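Local atomic coordinates of purine nucleoside phosphorylase (Thermus thermophilus, PDB entry 1ODK), a protein that probably catalyses the reversible phosphorolysis of purine nucleosides, releasing the free base and a pentose 1-phosphate, as a purine nucleoside phosphorylase. Residues I72-L77 against F186-M191. Residues are numbered along the deposited sequence; the frame is centred on the assembly and turned at random.
Sequences IVVEEL and FLLGRM
One face of the Glu-75 carboxylate is met by a methyl group of Leu-188, whose CD2 sits almost directly above OE2 at 3.5 Å. The contact is apolar carbon against a flat polar group; OE2 also has a hydrogen bond with Tyr-119 OH and a salt bridge to Arg-192 NH1, at the end of helix 182-192, which ties the same two helices a second time. A bend at chi2 (-86°) swings the glutamate's end across the leucine, the side chains running at about a right angle. Glutamate suits the place because its chain is long enough to bring a carboxylate to both partners with one face under a methyl. The other branch of Leu-188, CD1, anti to CA (chi2 174°), packs against Val-74 CG1 at 3.8 Å and also reaches Glu-75 CG. Short and beta-branched, Val-74 points at the neighbouring helix, its CG1 4.0 Å from Leu-188 CB. An alanine in place of Leu-188 would probably uncover the carboxylate face and leave Val-74 only the CB contact across this pair. Leu-188 thus bridges helices 67-79 and 182-192 inside the phosphorylase alpha/beta fold, with Tyr-119 of helix 114-120 also against it and Val-74 resting on Leu-19 of strand 16-20.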
loop_
_atom_site.group_PDB
_atom_site.type_symbol
_atom_site.label_atom_id
_atom_site.label_comp_id
_atom_site.label_asym_id
_atom_site.label_seq_id
_atom_site.Cartn_x
_atom_site.Cartn_y
_atom_site.Cartn_z
ATOM N N ILE B 72 -24.363 -5.699 -0.977
ATOM C CA ILE B 72 -25.281 -6.509 -0.188
ATOM C C ILE B 72 -26.527 -6.831 -1.014
ATOM O O ILE B 72 -27.006 -7.964 -1.013
ATOM C CB ILE B 72 -25.712 -5.760 1.089
ATOM C CG1 ILE B 72 -24.600 -5.847 2.137
ATOM C CG2 ILE B 72 -27.040 -6.326 1.616
ATOM C CD1 ILE B 72 -24.818 -4.932 3.334
ATOM N N VAL B 73 -27.048 -5.824 -1.711
ATOM C CA VAL B 73 -28.249 -6.001 -2.523
ATOM C C VAL B 73 -27.994 -6.914 -3.721
ATOM O O VAL B 73 -28.808 -7.790 -4.026
ATOM C CB VAL B 73 -28.797 -4.633 -3.004
ATOM C CG1 VAL B 73 -29.982 -4.837 -3.955
ATOM C CG2 VAL B 73 -29.238 -3.810 -1.807
ATOM N N VAL B 74 -26.862 -6.722 -4.387
ATOM C CA VAL B 74 -26.506 -7.549 -5.539
ATOM C C VAL B 74 -26.307 -9.012 -5.120
ATOM O O VAL B 74 -26.843 -9.920 -5.754
ATOM C CB VAL B 74 -25.219 -7.015 -6.226
ATOM C CG1 VAL B 74 -24.733 -7.991 -7.287
ATOM C CG2 VAL B 74 -25.501 -5.662 -6.864
ATOM N N GLU B 75 -25.544 -9.242 -4.051
ATOM C CA GLU B 75 -25.302 -10.603 -3.568
ATOM C C GLU B 75 -26.626 -11.318 -3.283
ATOM O O GLU B 75 -26.813 -12.482 -3.643
ATOM C CB GLU B 75 -24.453 -10.572 -2.287
ATOM C CG GLU B 75 -22.993 -10.156 -2.501
ATOM C CD GLU B 75 -22.087 -11.322 -2.882
ATOM O OE1 GLU B 75 -22.555 -12.262 -3.558
ATOM O OE2 GLU B 75 -20.892 -11.292 -2.515
ATOM N N GLU B 76 -27.546 -10.620 -2.631
ATOM C CA GLU B 76 -28.829 -11.216 -2.302
ATOM C C GLU B 76 -29.722 -11.388 -3.533
ATOM O O GLU B 76 -30.429 -12.389 -3.649
ATOM C CB GLU B 76 -29.507 -10.393 -1.201
ATOM C CG GLU B 76 -28.755 -10.518 0.133
ATOM C CD GLU B 76 -29.346 -9.693 1.265
ATOM O OE1 GLU B 76 -30.456 -9.140 1.107
ATOM O OE2 GLU B 76 -28.692 -9.605 2.326
ATOM N N LEU B 77 -29.667 -10.437 -4.461
ATOM C CA LEU B 77 -30.459 -10.528 -5.687
ATOM C C LEU B 77 -30.054 -11.754 -6.508
ATOM O O LEU B 77 -30.906 -12.423 -7.097
ATOM C CB LEU B 77 -30.287 -9.267 -6.545
ATOM C CG LEU B 77 -31.086 -8.034 -6.120
ATOM C CD1 LEU B 77 -30.784 -6.885 -7.070
ATOM C CD2 LEU B 77 -32.583 -8.354 -6.136
ATOM N N PHE B 186 -19.915 -4.580 -11.088
ATOM C CA PHE B 186 -19.116 -5.198 -12.143
ATOM C C PHE B 186 -18.303 -6.368 -11.597
ATOM O O PHE B 186 -18.281 -7.445 -12.193
ATOM C CB PHE B 186 -18.187 -4.153 -12.783
ATOM C CG PHE B 186 -18.909 -3.114 -13.613
ATOM C CD1 PHE B 186 -18.237 -1.986 -14.076
ATOM C CD2 PHE B 186 -20.257 -3.268 -13.940
ATOM C CE1 PHE B 186 -18.892 -1.024 -14.851
ATOM C CE2 PHE B 186 -20.923 -2.318 -14.713
ATOM C CZ PHE B 186 -20.238 -1.192 -15.167
ATOM N N LEU B 187 -17.636 -6.152 -10.466
ATOM C CA LEU B 187 -16.837 -7.200 -9.840
ATOM C C LEU B 187 -17.708 -8.403 -9.500
ATOM O O LEU B 187 -17.374 -9.544 -9.833
ATOM C CB LEU B 187 -16.174 -6.676 -8.558
ATOM C CG LEU B 187 -15.413 -7.723 -7.736
ATOM C CD1 LEU B 187 -14.271 -8.277 -8.571
ATOM C CD2 LEU B 187 -14.887 -7.105 -6.442
ATOM N N LEU B 188 -18.828 -8.150 -8.830
ATOM C CA LEU B 188 -19.720 -9.235 -8.444
ATOM C C LEU B 188 -20.305 -9.951 -9.654
ATOM O O LEU B 188 -20.597 -11.146 -9.590
ATOM C CB LEU B 188 -20.838 -8.707 -7.538
ATOM C CG LEU B 188 -20.337 -8.357 -6.129
ATOM C CD1 LEU B 188 -21.450 -7.707 -5.320
ATOM C CD2 LEU B 188 -19.836 -9.627 -5.433
ATOM N N GLY B 189 -20.477 -9.228 -10.756
ATOM C CA GLY B 189 -21.002 -9.853 -11.957
ATOM C C GLY B 189 -20.070 -10.972 -12.393
ATOM O O GLY B 189 -20.507 -12.082 -12.726
ATOM N N ARG B 190 -18.771 -10.693 -12.388
ATOM C CA ARG B 190 -17.794 -11.705 -12.775
ATOM C C ARG B 190 -17.656 -12.802 -11.712
ATOM O O ARG B 190 -17.632 -13.992 -12.035
ATOM C CB ARG B 190 -16.431 -11.056 -13.045
ATOM C CG ARG B 190 -16.367 -10.224 -14.333
ATOM C CD ARG B 190 -16.787 -11.059 -15.542
ATOM N NE ARG B 190 -16.121 -10.653 -16.776
ATOM C CZ ARG B 190 -16.425 -9.570 -17.483
ATOM N NH1 ARG B 190 -17.402 -8.763 -17.086
ATOM N NH2 ARG B 190 -15.749 -9.291 -18.594
ATOM N N MET B 191 -17.580 -12.408 -10.445
ATOM C CA MET B 191 -17.435 -13.379 -9.359
ATOM C C MET B 191 -18.606 -14.352 -9.252
ATOM O O MET B 191 -18.416 -15.547 -8.999
ATOM C CB MET B 191 -17.291 -12.661 -8.010
ATOM C CG MET B 191 -15.991 -11.888 -7.806
ATOM S SD MET B 191 -16.010 -11.011 -6.221
ATOM C CE MET B 191 -15.873 -12.374 -5.071
#